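Local coordinates for organophosphorus hydrolase (Pseudomonas pseudoalcaligenes, PDB 4LE6) that hydrolyses phosphotriesters as a zinc-dependent enzyme of the metallo-beta-lactamase superfamily, at the interface of chains A and B. Sequence-based numbering; all coordinates share one arbitrary frame. Chains: chain A/B, Organophosphorus hydrolase.

The four contacts belong to one two-fold symmetric interface between copies of the enzyme, so each recurs with chains exchanged. Contact 1 lies between the others, its C-alpha centre about 15 Å from that of contact 2, 14 Å from contact 3 and 13 Å from contact 4; contacts 2, 3 and 4 are 23 to 24 Å apart. Contacts 2 and 4 are in large part two-fold twins: B:Gln30 to B:Gln33 meeting A:Arg39 and A:Glu46, A:Gln29 to A:Thr32 meeting B:Arg39 and B:Glu46. A:Gln33 joins contact 1, B:Gln33 contact 2; residues 313-320 serve contacts 1 to 3. Reciprocally packed termini suggest a dimer, which coordinates alone do not prove.

Contact 1: the interface of chains A and B. Residues chain A 33-36, 51, 297; chain B 317-319.
B:Phe317, from the C-terminal segment of this metallo-beta-lactamase-fold enzyme, pushes its ring between A:Phe297, A:Tyr51 and A:Val34. The edge of A:Phe297 points at one face of it, with CD2 over the ring centre and 3.7 Å from CG of B:Phe317. In turn B:Phe317 presents its own edge to a face of A:Tyr51, the planes 71° apart, with its CE1 3.9 Å from CD2 of A:Tyr51. At the far rim, CG1 of A:Val34 meets CE2 of B:Phe317 at 3.7 Å, the two side chains nearly perpendicular. CG of B:Phe317 stands anti to the backbone N (chi1 -173°), which carries the ring alongside A:Phe297, both side chains pointing the same way.

Next to this cluster A:Gln33 gives its amide NE2 to the carbonyl O of B:Ser318 at 2.8 Å; the acceptor lies in the amide plane, while the donor is tilted from the carbonyl plane. The other end of that amide is fixed within chain A, where OE1 takes the N-H of A:Val34 on a lone pair. Waters finish the frame: water 2 joins the A:Tyr51 hydroxyl to B:Phe317 O, and water 3 links B:Phe317 N with A:Phe297 O, 2.6 Å from the water.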
loop_
_atom_site.group_PDB
_atom_site.type_symbol
_atom_site.label_atom_id
_atom_site.label_comp_id
_atom_site.label_asym_id
_atom_site.label_seq_id
_atom_site.Cartn_x
_atom_site.Cartn_y
_atom_site.Cartn_z
ATOM N N GLN A 33 -10.239 0.505 -10.724
ATOM C CA GLN A 33 -9.465 0.539 -9.494
ATOM C C GLN A 33 -10.114 1.475 -8.462
ATOM O O GLN A 33 -10.828 2.421 -8.819
ATOM C CB GLN A 33 -8.036 0.988 -9.795
ATOM C CG GLN A 33 -7.104 0.894 -8.591
ATOM C CD GLN A 33 -7.046 -0.519 -8.006
ATOM O OE1 GLN A 33 -7.928 -0.922 -7.253
ATOM N NE2 GLN A 33 -6.017 -1.276 -8.367
ATOM N N VAL A 34 -9.862 1.212 -7.183
ATOM C CA VAL A 34 -10.240 2.130 -6.117
ATOM C C VAL A 34 -9.671 3.516 -6.473
ATOM O O VAL A 34 -8.639 3.592 -7.131
ATOM C CB VAL A 34 -9.660 1.646 -4.758
ATOM C CG1 VAL A 34 -8.152 1.767 -4.738
ATOM C CG2 VAL A 34 -10.245 2.419 -3.608
ATOM N N PRO A 35 -10.352 4.611 -6.078
ATOM C CA PRO A 35 -9.797 5.938 -6.370
ATOM C C PRO A 35 -8.396 6.134 -5.781
ATOM O O PRO A 35 -8.078 5.544 -4.747
ATOM C CB PRO A 35 -10.801 6.887 -5.715
ATOM C CG PRO A 35 -12.137 6.132 -5.831
ATOM C CD PRO A 35 -11.765 4.672 -5.641
ATOM N N GLY A 36 -7.568 6.928 -6.455
ATOM C CA GLY A 36 -6.181 7.119 -6.075
ATOM C C GLY A 36 -6.025 8.265 -5.085
ATOM O O GLY A 36 -5.338 9.258 -5.350
ATOM N N TYR A 51 -2.945 10.281 -6.521
ATOM C CA TYR A 51 -2.283 9.540 -7.591
ATOM C C TYR A 51 -2.528 10.228 -8.921
ATOM O O TYR A 51 -3.664 10.560 -9.231
ATOM C CB TYR A 51 -2.869 8.141 -7.612
ATOM C CG TYR A 51 -2.267 7.148 -8.568
ATOM C CD1 TYR A 51 -0.933 6.752 -8.463
ATOM C CD2 TYR A 51 -3.053 6.546 -9.550
ATOM C CE1 TYR A 51 -0.401 5.799 -9.342
ATOM C CE2 TYR A 51 -2.522 5.589 -10.414
ATOM C CZ TYR A 51 -1.208 5.226 -10.303
ATOM O OH TYR A 51 -0.704 4.276 -11.176
ATOM N N PHE A 297 2.509 4.446 -4.796
ATOM C CA PHE A 297 1.432 5.228 -4.201
ATOM C C PHE A 297 0.906 4.474 -2.987
ATOM O O PHE A 297 0.790 3.244 -3.047
ATOM C CB PHE A 297 0.307 5.407 -5.231
ATOM C CG PHE A 297 -0.864 6.119 -4.690
ATOM C CD1 PHE A 297 -0.883 7.501 -4.657
ATOM C CD2 PHE A 297 -1.938 5.416 -4.163
ATOM C CE1 PHE A 297 -1.955 8.179 -4.110
ATOM C CE2 PHE A 297 -3.010 6.090 -3.619
ATOM C CZ PHE A 297 -3.014 7.478 -3.594
ATOM N N PHE B 317 0.717 -0.154 -5.898
ATOM C CA PHE B 317 -0.555 0.350 -6.383
ATOM C C PHE B 317 -0.530 0.577 -7.902
ATOM O O PHE B 317 0.389 1.221 -8.432
ATOM C CB PHE B 317 -0.867 1.655 -5.666
ATOM C CG PHE B 317 -2.238 2.188 -5.957
ATOM C CD1 PHE B 317 -2.475 2.957 -7.079
ATOM C CD2 PHE B 317 -3.286 1.936 -5.091
ATOM C CE1 PHE B 317 -3.734 3.453 -7.341
ATOM C CE2 PHE B 317 -4.553 2.425 -5.358
ATOM C CZ PHE B 317 -4.774 3.182 -6.482
ATOM N N SER B 318 -1.531 0.042 -8.598
ATOM C CA SER B 318 -1.600 0.141 -10.050
ATOM C C SER B 318 -3.024 -0.037 -10.528
ATOM O O SER B 318 -3.764 -0.854 -9.993
ATOM C CB SER B 318 -0.754 -0.956 -10.702
ATOM O OG SER B 318 -0.880 -0.926 -12.116
ATOM N N PRO B 319 -3.410 0.703 -11.567
ATOM C CA PRO B 319 -4.646 0.262 -12.217
ATOM C C PRO B 319 -4.444 -1.084 -12.896
ATOM O O PRO B 319 -3.313 -1.544 -13.088
ATOM C CB PRO B 319 -4.919 1.353 -13.260
ATOM C CG PRO B 319 -3.630 2.095 -13.426
ATOM C CD PRO B 319 -2.848 1.923 -12.162
HETATM O O HOH W 1 2.279 2.818 -7.228
HETATM O O HOH W 2 1.379 2.686 -10.633
HETATM O O HOH W 3 1.973 0.973 -3.678
#

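Contact 2: the interface of chains A and B. Residues chain A 37, 39, 46, 125, 320; chain B 30-33.
The N-terminal segment of chain B, a loop through residues 30-33, lies against strand 37-42 of chain A, where A:Arg39 receives it through both backbone and side chain. B:Gln33 uses its amide like a peptide group: OE1 accepts the N-H of A:Arg39 at 2.8 Å on a lone pair, and NE2 returns a bond of 2.8 Å to A:Arg39 O. The chain of B:Gln33 bends at chi2 (57°), bringing both amide atoms to the strand.

The guanidinium of A:Arg39 meets B:Thr32 side-on. NE reaches the carbonyl O at 2.7 Å, close to the guanidinium plane, and NH1 reaches the hydroxyl OG1 at 3.2 Å, tilted 18° from it. End-on, NH1 and NH2 both hold the carbonyl O of A:Ser125, which fixes the rotation of the group from its own chain. CB of B:Gln30 covers one face of the guanidinium, 3.8 Å from CZ of A:Arg39, and the ring of A:Tyr37 lies towards the other.

A:Glu46 OE1 takes the backbone N-H of B:Lys31, a poorly ordered residue, at 2.9 Å, nearly in line with its own C-O bond. Water 5 joins the A:Tyr37 hydroxyl to B:Thr32 OG1 and B:Gln33 O, and water 4 bridges A:Ile320 N and B:Lys31 O. For the protein, the site ties the N-terminal segment of one subunit to a strand of the other and probably helps to hold the pair together.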
loop_
_atom_site.group_PDB
_atom_site.type_symbol
_atom_site.label_atom_id
_atom_site.label_comp_id
_atom_site.label_asym_id
_atom_site.label_seq_id
_atom_site.Cartn_x
_atom_site.Cartn_y
_atom_site.Cartn_z
ATOM N N TYR A 37 -6.664 8.130 -3.933
ATOM C CA TYR A 37 -6.362 8.996 -2.812
ATOM C C TYR A 37 -6.198 8.209 -1.538
ATOM O O TYR A 37 -6.769 7.122 -1.380
ATOM C CB TYR A 37 -7.402 10.114 -2.634
ATOM C CG TYR A 37 -8.773 9.681 -2.155
ATOM C CD1 TYR A 37 -9.764 9.324 -3.059
ATOM C CD2 TYR A 37 -9.091 9.676 -0.802
ATOM C CE1 TYR A 37 -11.019 8.954 -2.631
ATOM C CE2 TYR A 37 -10.345 9.304 -0.364
ATOM C CZ TYR A 37 -11.298 8.934 -1.278
ATOM O OH TYR A 37 -12.550 8.564 -0.842
ATOM N N ARG A 39 -5.728 8.968 2.857
ATOM C CA ARG A 39 -5.709 9.920 3.969
ATOM C C ARG A 39 -4.769 9.493 5.103
ATOM O O ARG A 39 -4.756 8.326 5.498
ATOM C CB ARG A 39 -7.111 10.061 4.543
ATOM C CG ARG A 39 -7.383 11.415 5.172
ATOM C CD ARG A 39 -7.884 12.401 4.137
ATOM N NE ARG A 39 -9.209 12.031 3.662
ATOM C CZ ARG A 39 -9.790 12.531 2.578
ATOM N NH1 ARG A 39 -11.008 12.134 2.247
ATOM N NH2 ARG A 39 -9.165 13.426 1.824
ATOM N N GLU A 46 -4.007 17.253 8.053
ATOM C CA GLU A 46 -4.520 16.114 7.293
ATOM C C GLU A 46 -3.808 16.015 5.947
ATOM O O GLU A 46 -3.792 16.965 5.155
ATOM C CB GLU A 46 -6.010 16.267 7.077
ATOM C CG GLU A 46 -6.625 15.212 6.193
ATOM C CD GLU A 46 -7.916 15.715 5.600
ATOM O OE1 GLU A 46 -8.985 15.186 5.956
ATOM O OE2 GLU A 46 -7.847 16.667 4.796
ATOM N N SER A 125 -11.449 12.656 -3.305
ATOM C CA SER A 125 -11.090 12.700 -1.894
ATOM C C SER A 125 -11.961 13.683 -1.089
ATOM O O SER A 125 -11.824 13.787 0.133
ATOM C CB SER A 125 -9.616 13.070 -1.740
ATOM O OG SER A 125 -9.428 14.464 -1.769
ATOM N N ILE A 320 -8.079 7.011 9.776
ATOM C CA ILE A 320 -7.642 7.981 10.754
ATOM C C ILE A 320 -8.349 7.663 12.064
ATOM O O ILE A 320 -9.574 7.562 12.124
ATOM C CB ILE A 320 -7.920 9.407 10.247
ATOM C CG1 ILE A 320 -6.917 9.706 9.120
ATOM C CG2 ILE A 320 -7.821 10.446 11.380
ATOM C CD1 ILE A 320 -7.172 10.983 8.378
ATOM N N GLN B 30 -11.613 16.432 5.864
ATOM C CA GLN B 30 -12.547 15.405 5.418
ATOM C C GLN B 30 -12.557 14.177 6.321
ATOM O O GLN B 30 -13.612 13.561 6.514
ATOM C CB GLN B 30 -12.237 15.028 3.977
ATOM C CG GLN B 30 -12.718 16.096 3.004
ATOM C CD GLN B 30 -14.213 16.044 2.792
ATOM O OE1 GLN B 30 -14.760 14.978 2.532
ATOM N NE2 GLN B 30 -14.885 17.192 2.899
ATOM N N LYS B 31 -11.402 13.851 6.903
ATOM C CA LYS B 31 -11.270 12.719 7.828
ATOM C C LYS B 31 -11.343 11.378 7.089
ATOM O O LYS B 31 -10.409 10.572 7.138
ATOM C CB LYS B 31 -12.332 12.776 8.936
ATOM C CG LYS B 31 -11.763 12.944 10.327
ATOM C CD LYS B 31 -11.317 14.375 10.566
ATOM C CE LYS B 31 -10.427 14.474 11.794
ATOM N NZ LYS B 31 -9.840 15.830 11.940
ATOM N N THR B 32 -12.441 11.161 6.382
ATOM C CA THR B 32 -12.760 9.855 5.816
ATOM C C THR B 32 -11.591 9.231 5.034
ATOM O O THR B 32 -10.847 9.932 4.334
ATOM C CB THR B 32 -13.914 10.020 4.861
ATOM O OG1 THR B 32 -13.521 10.970 3.869
ATOM C CG2 THR B 32 -15.146 10.550 5.595
ATOM N N GLN B 33 -11.436 7.922 5.152
ATOM C CA GLN B 33 -10.441 7.200 4.377
ATOM C C GLN B 33 -11.020 6.742 3.029
ATOM O O GLN B 33 -12.235 6.545 2.890
ATOM C CB GLN B 33 -9.936 5.999 5.175
ATOM C CG GLN B 33 -8.768 5.277 4.511
ATOM C CD GLN B 33 -7.581 6.205 4.246
ATOM O OE1 GLN B 33 -7.573 6.949 3.269
ATOM N NE2 GLN B 33 -6.588 6.176 5.127
HETATM O O HOH W 4 -10.494 7.710 8.259
HETATM O O HOH W 5 -13.626 8.767 1.605
#

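Contact 3: the interface of chains A and B. Residues chain A 77, 79, 252, 296; chain B 313, 316.
B:Glu316, in the loop after strand 310-314 of a metallo-beta-lactamase-superfamily subunit, reaches across to A:Pro296, A:His252 and A:Val79. Its CB is 4.2 Å from CB of A:Pro296. CG, placed anti to the carbonyl carbon (chi1 -63°), runs on past the same ring, 4.0 Å from A:Pro296 CG. Beyond it the chain is extended (chi2 179°), which carries the carboxylate up to the imidazole. There CD comes to 3.3 Å from CE1 of A:His252.

At the tip the two carboxylate oxygens part. OE1 rests against the proline, 3.6 Å from A:Pro296 CG. OE2 lies at the imidazole edge, in the ring plane, and has A:Val79 CG2 at 3.5 Å on another side. The histidine and glutamate meet tip to tip with ring and carboxylate planes 83° apart, almost perpendicular. No hydrogen bond joins them; this is a close edge approach.

The polar link across the contact instead runs through water 6, which lies 2.6 Å from B:Glu316 OE2 and also bonds A:Met77 O. The imidazole is backed within chain A, where CG of A:Pro296 packs over one of its faces, towards the rim. Further out, B:Val313 turns CG1 to the backbone of A:Met77, 3.6 Å from its carbonyl O, and the two side chains cross obliquely.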
loop_
_atom_site.group_PDB
_atom_site.type_symbol
_atom_site.label_atom_id
_atom_site.label_comp_id
_atom_site.label_asym_id
_atom_site.label_seq_id
_atom_site.Cartn_x
_atom_site.Cartn_y
_atom_site.Cartn_z
ATOM N N MET A 77 12.528 -6.914 -5.583
ATOM C CA MET A 77 11.287 -6.246 -5.198
ATOM C C MET A 77 10.164 -6.598 -6.167
ATOM O O MET A 77 9.120 -5.925 -6.202
ATOM C CB MET A 77 11.484 -4.734 -5.153
ATOM C CG MET A 77 12.495 -4.268 -4.106
ATOM S SD MET A 77 11.982 -4.688 -2.422
ATOM C CE MET A 77 10.562 -3.616 -2.134
ATOM N N VAL A 79 9.865 -6.217 -9.326
ATOM C CA VAL A 79 9.566 -5.133 -10.262
ATOM C C VAL A 79 9.915 -5.608 -11.673
ATOM O O VAL A 79 11.065 -5.951 -11.952
ATOM C CB VAL A 79 10.366 -3.851 -9.926
ATOM C CG1 VAL A 79 10.011 -2.708 -10.886
ATOM C CG2 VAL A 79 10.100 -3.418 -8.492
ATOM N N HIS A 252 12.417 3.116 -6.060
ATOM C CA HIS A 252 12.532 2.708 -4.665
ATOM C C HIS A 252 13.291 1.382 -4.538
ATOM O O HIS A 252 13.874 1.097 -3.491
ATOM C CB HIS A 252 11.147 2.535 -4.058
ATOM C CG HIS A 252 10.451 1.302 -4.535
ATOM N ND1 HIS A 252 9.836 1.231 -5.765
ATOM C CD2 HIS A 252 10.320 0.077 -3.977
ATOM C CE1 HIS A 252 9.333 0.022 -5.935
ATOM N NE2 HIS A 252 9.614 -0.700 -4.865
ATOM N N PRO A 296 5.989 4.169 -4.689
ATOM C CA PRO A 296 4.717 3.472 -4.916
ATOM C C PRO A 296 3.602 4.123 -4.117
ATOM O O PRO A 296 3.770 4.401 -2.931
ATOM C CB PRO A 296 5.010 2.054 -4.444
ATOM C CG PRO A 296 6.496 1.908 -4.586
ATOM C CD PRO A 296 7.023 3.247 -4.194
ATOM N N VAL B 313 6.853 -8.619 0.270
ATOM C CA VAL B 313 6.954 -7.558 -0.715
ATOM C C VAL B 313 5.550 -7.226 -1.190
ATOM O O VAL B 313 4.950 -7.988 -1.957
ATOM C CB VAL B 313 7.844 -7.948 -1.906
ATOM C CG1 VAL B 313 7.940 -6.781 -2.902
ATOM C CG2 VAL B 313 9.235 -8.316 -1.416
ATOM N N GLU B 316 2.647 -3.055 -5.659
ATOM C CA GLU B 316 2.655 -1.617 -5.852
ATOM C C GLU B 316 1.334 -1.185 -6.474
ATOM O O GLU B 316 0.889 -1.770 -7.454
ATOM C CB GLU B 316 3.839 -1.215 -6.731
ATOM C CG GLU B 316 5.182 -1.544 -6.074
ATOM C CD GLU B 316 6.383 -1.173 -6.921
ATOM O OE1 GLU B 316 6.357 -0.108 -7.573
ATOM O OE2 GLU B 316 7.364 -1.957 -6.940
HETATM O O HOH W 6 7.840 -3.752 -5.054
#

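Contact 4: the interface of chains A and B. Residues chain A 28-32; chain B 39, 46, 125-127.
The backbone of A:Gln30 and A:Lys31 turns where it meets B:Glu46, A:Lys31 having a positive phi (72°), and the N-H of A:Lys31 faces the carboxylate of B:Glu46. A:Gln30 packs against B:Arg39, B:Gly126 and B:Tyr127. Its CG lies over one face of the B:Tyr127 ring towards the rim, 3.8 Å from CZ, and the two side chains run past each other in opposite directions. The A:Gln30 chain bends at chi2 (-77°), so its amide lies against B:Gly126, with CD 3.9 Å from the glycine CA.

One residue earlier, A:Gln29 runs antiparallel to B:Glu46, its amide and the carboxylate planes 29° apart, and CD of A:Gln29 is 3.7 Å from CB of B:Glu46. A bond of 2.8 Å from NZ of A:Lys31 to OE1 of A:Gln29 is modelled, but A:Lys31 is poorly ordered and the bond is doubtful. The B:Tyr127 hydroxyl OH gives a short hydrogen bond of 2.4 Å to OE2 of B:Glu46, on its syn lone pair, which steadies the carboxylate. The bond from A:Gln30 N to the B:Tyr127 hydroxyl OH is weak, at 3.5 Å.

In the fold, the N-terminal segment of chain A crosses strands 37-42 and 45-57 of chain B and the loop at residues 125-127, just after helix 118-124.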
loop_
_atom_site.group_PDB
_atom_site.type_symbol
_atom_site.label_atom_id
_atom_site.label_comp_id
_atom_site.label_asym_id
_atom_site.label_seq_id
_atom_site.Cartn_x
_atom_site.Cartn_y
_atom_site.Cartn_z
ATOM N N ALA A 28 -20.022 -9.619 -14.850
ATOM C CA ALA A 28 -18.917 -9.031 -15.560
ATOM C C ALA A 28 -17.917 -8.483 -14.549
ATOM O O ALA A 28 -18.296 -8.038 -13.458
ATOM C CB ALA A 28 -19.431 -7.919 -16.474
ATOM N N GLN A 29 -16.637 -8.529 -14.894
ATOM C CA GLN A 29 -15.604 -7.984 -14.032
ATOM C C GLN A 29 -15.716 -6.473 -13.998
ATOM O O GLN A 29 -15.993 -5.839 -15.009
ATOM C CB GLN A 29 -14.224 -8.393 -14.536
ATOM C CG GLN A 29 -13.920 -9.879 -14.271
ATOM C CD GLN A 29 -12.614 -10.346 -14.894
ATOM O OE1 GLN A 29 -11.876 -9.557 -15.476
ATOM N NE2 GLN A 29 -12.329 -11.635 -14.777
ATOM N N GLN A 30 -15.489 -5.896 -12.831
ATOM C CA GLN A 30 -15.621 -4.454 -12.659
ATOM C C GLN A 30 -14.461 -3.673 -13.267
ATOM O O GLN A 30 -14.665 -2.568 -13.783
ATOM C CB GLN A 30 -15.789 -4.132 -11.182
ATOM C CG GLN A 30 -17.192 -4.467 -10.693
ATOM C CD GLN A 30 -18.209 -3.439 -11.127
ATOM O OE1 GLN A 30 -17.990 -2.245 -10.951
ATOM N NE2 GLN A 30 -19.330 -3.890 -11.695
ATOM N N LYS A 31 -13.265 -4.261 -13.244
ATOM C CA LYS A 31 -12.066 -3.646 -13.827
ATOM C C LYS A 31 -11.568 -2.471 -12.978
ATOM O O LYS A 31 -10.432 -2.470 -12.495
ATOM C CB LYS A 31 -12.317 -3.192 -15.273
ATOM C CG LYS A 31 -11.471 -3.911 -16.300
ATOM C CD LYS A 31 -11.997 -5.311 -16.559
ATOM C CE LYS A 31 -10.970 -6.155 -17.294
ATOM N NZ LYS A 31 -11.396 -7.574 -17.399
ATOM N N THR A 32 -12.435 -1.490 -12.776
ATOM C CA THR A 32 -12.044 -0.212 -12.192
ATOM C C THR A 32 -11.224 -0.361 -10.898
ATOM O O THR A 32 -11.489 -1.248 -10.076
ATOM C CB THR A 32 -13.295 0.559 -11.856
ATOM O OG1 THR A 32 -14.068 -0.244 -10.961
ATOM C CG2 THR A 32 -14.117 0.826 -13.117
ATOM N N ARG B 39 -8.206 -3.551 -6.439
ATOM C CA ARG B 39 -8.332 -4.461 -7.579
ATOM C C ARG B 39 -6.975 -4.927 -8.122
ATOM O O ARG B 39 -6.055 -4.123 -8.277
ATOM C CB ARG B 39 -9.082 -3.766 -8.705
ATOM C CG ARG B 39 -9.855 -4.713 -9.603
ATOM C CD ARG B 39 -11.244 -4.964 -9.054
ATOM N NE ARG B 39 -12.061 -3.762 -9.130
ATOM C CZ ARG B 39 -13.212 -3.589 -8.491
ATOM N NH1 ARG B 39 -13.881 -2.457 -8.645
ATOM N NH2 ARG B 39 -13.700 -4.537 -7.702
ATOM N N GLU B 46 -10.197 -11.731 -11.704
ATOM C CA GLU B 46 -10.120 -10.423 -11.056
ATOM C C GLU B 46 -10.166 -10.582 -9.540
ATOM O O GLU B 46 -11.098 -11.176 -8.983
ATOM C CB GLU B 46 -11.267 -9.550 -11.519
ATOM C CG GLU B 46 -11.362 -8.218 -10.817
ATOM C CD GLU B 46 -12.764 -7.675 -10.916
ATOM O OE1 GLU B 46 -12.963 -6.653 -11.598
ATOM O OE2 GLU B 46 -13.668 -8.302 -10.327
ATOM N N SER B 125 -16.844 -1.657 -3.968
ATOM C CA SER B 125 -16.044 -2.150 -5.082
ATOM C C SER B 125 -16.892 -2.465 -6.328
ATOM O O SER B 125 -16.354 -2.831 -7.377
ATOM C CB SER B 125 -15.268 -3.396 -4.656
ATOM O OG SER B 125 -16.049 -4.558 -4.781
ATOM N N GLY B 126 -18.209 -2.337 -6.227
ATOM C CA GLY B 126 -19.066 -2.480 -7.404
ATOM C C GLY B 126 -19.809 -3.804 -7.530
ATOM O O GLY B 126 -20.443 -4.082 -8.558
ATOM N N TYR B 127 -19.736 -4.629 -6.490
ATOM C CA TYR B 127 -20.478 -5.881 -6.452
ATOM C C TYR B 127 -21.572 -5.812 -5.401
ATOM O O TYR B 127 -21.592 -4.897 -4.592
ATOM C CB TYR B 127 -19.536 -7.042 -6.138
ATOM C CG TYR B 127 -18.614 -7.385 -7.276
ATOM C CD1 TYR B 127 -19.097 -8.007 -8.416
ATOM C CD2 TYR B 127 -17.265 -7.055 -7.229
ATOM C CE1 TYR B 127 -18.265 -8.318 -9.471
ATOM C CE2 TYR B 127 -16.430 -7.371 -8.277
ATOM C CZ TYR B 127 -16.935 -8.002 -9.391
ATOM O OH TYR B 127 -16.104 -8.315 -10.438
#